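Local coordinates for CalS11 (Micromonospora echinospora, PDB 3TOS), which probably transfers a methyl group from S-adenosylmethionine to an oxygen of a substrate in the making of calicheamicin, at residues R242-P245 and G246-A249. Numbering follows the deposited sequence.
Sequences RLLP and GRPA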
loop_
_atom_site.group_PDB
_atom_site.type_symbol
_atom_site.label_atom_id
_atom_site.label_comp_id
_atom_site.label_asym_id
_atom_site.label_seq_id
_atom_site.Cartn_x
_atom_site.Cartn_y
_atom_site.Cartn_z
ATOM N N ARG B 242 -11.413 4.107 -20.389
ATOM C CA ARG B 242 -11.116 5.093 -19.355
ATOM C C ARG B 242 -10.869 6.445 -19.978
ATOM O O ARG B 242 -10.508 6.550 -21.151
ATOM C CB ARG B 242 -9.853 4.699 -18.587
ATOM C CG ARG B 242 -10.031 3.433 -17.762
ATOM C CD ARG B 242 -10.949 3.736 -16.540
ATOM N NE ARG B 242 -11.168 2.523 -15.742
ATOM C CZ ARG B 242 -12.176 1.633 -15.910
ATOM N NH1 ARG B 242 -13.084 1.799 -16.889
ATOM N NH2 ARG B 242 -12.259 0.565 -15.078
ATOM N N LEU B 243 -11.105 7.481 -19.161
ATOM C CA LEU B 243 -10.665 8.845 -19.439
ATOM C C LEU B 243 -9.488 9.178 -18.556
ATOM O O LEU B 243 -9.347 8.590 -17.474
ATOM C CB LEU B 243 -11.771 9.849 -19.022
ATOM C CG LEU B 243 -13.094 9.807 -19.807
ATOM C CD1 LEU B 243 -13.999 10.914 -19.242
ATOM C CD2 LEU B 243 -12.861 10.011 -21.279
ATOM N N LEU B 244 -8.667 10.158 -18.965
ATOM C CA LEU B 244 -7.819 10.850 -18.002
ATOM C C LEU B 244 -8.747 11.901 -17.333
ATOM O O LEU B 244 -9.349 12.686 -18.057
ATOM C CB LEU B 244 -6.662 11.567 -18.747
ATOM C CG LEU B 244 -5.806 10.565 -19.550
ATOM C CD1 LEU B 244 -4.816 11.273 -20.447
ATOM C CD2 LEU B 244 -5.094 9.538 -18.624
ATOM N N PRO B 245 -8.919 11.881 -15.972
ATOM C CA PRO B 245 -9.973 12.684 -15.337
ATOM C C PRO B 245 -9.940 14.151 -15.760
ATOM O O PRO B 245 -8.836 14.738 -15.831
ATOM C CB PRO B 245 -9.657 12.546 -13.840
ATOM C CG PRO B 245 -9.048 11.171 -13.709
ATOM C CD PRO B 245 -8.304 10.919 -15.022
ATOM N N GLY B 246 -11.125 14.702 -16.061
ATOM C CA GLY B 246 -11.266 16.116 -16.426
ATOM C C GLY B 246 -11.172 16.366 -17.903
ATOM O O GLY B 246 -11.371 17.513 -18.324
ATOM N N ARG B 247 -10.881 15.313 -18.686
ATOM C CA ARG B 247 -10.631 15.452 -20.130
ATOM C C ARG B 247 -11.592 14.556 -20.895
ATOM O O ARG B 247 -11.635 13.337 -20.674
ATOM C CB ARG B 247 -9.136 15.071 -20.443
ATOM C CG ARG B 247 -8.170 15.837 -19.552
ATOM C CD ARG B 247 -6.769 15.466 -19.844
ATOM N NE ARG B 247 -5.933 16.044 -18.809
ATOM C CZ ARG B 247 -4.675 15.750 -18.612
ATOM N NH1 ARG B 247 -4.021 14.979 -19.486
ATOM N NH2 ARG B 247 -4.083 16.255 -17.544
ATOM N N PRO B 248 -12.400 15.128 -21.778
ATOM C CA PRO B 248 -13.414 14.303 -22.469
ATOM C C PRO B 248 -12.819 13.271 -23.420
ATOM O O PRO B 248 -13.499 12.269 -23.736
ATOM C CB PRO B 248 -14.204 15.350 -23.276
ATOM C CG PRO B 248 -13.203 16.448 -23.519
ATOM C CD PRO B 248 -12.422 16.538 -22.223
ATOM N N ALA B 249 -11.573 13.483 -23.847
ATOM C CA ALA B 249 -10.849 12.579 -24.784
ATOM C C ALA B 249 -9.387 12.739 -24.414
ATOM O O ALA B 249 -8.988 13.823 -23.948
ATOM C CB ALA B 249 -11.081 13.020 -26.242
HETATM O O HOH W 1 -9.355 11.601 -21.287
HETATM O O HOH W 2 -7.418 17.167 -16.389
#
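R247 and L244 meet at the two ends of a tight reversal of the chain, where the amide N of R247 bonds to O of L244 at 3.1 Å. The bond is bent (139° at the hydrogen), yet the donor lies in the carbonyl plane. P245 and G246 fill the corners of this type II beta turn: the proline ring holds phi at -52°, and glycine accepts a phi of 91°, where a CB would collide with O of P245. The tightly packed side faces helix 50-65. There the aliphatic part of R247 crosses L244, with CD 4.1 Å from CB of L244 and NH1 3.9 Å from its CD1. Extended from CG to NE, the arginine carries its guanidinium past the leucine to the helix, where NH1 bonds to OG of S58; L244, greasy and branched, rests there on S58 and A61. The turn lies in the hairpin connection between strands 242-243 and 251-254, at the edge of the Rossmann-like methyltransferase sheet, where 251-254 is the reversed strand. An alanine in place of R247 would remove the guanidinium and is likely to leave OG of S58 without this partner and uncover the flank of L244. Deeper in, CD2 of buried L243 lies 3.4 Å from O of P248, and V69 of a second subunit packs on this leucine. The side chain of P248 is about 6 Å from the bound sodium ion. On the looser side, two waters bridge polar atoms. One accepts from N of L244 and bonds to O of R247, which competes with other acceptors for its protons; another, 2.9 Å from O of P245, takes the N-H of NE of R247. P245 is exposed here, its CB pointing away from residues 246-249.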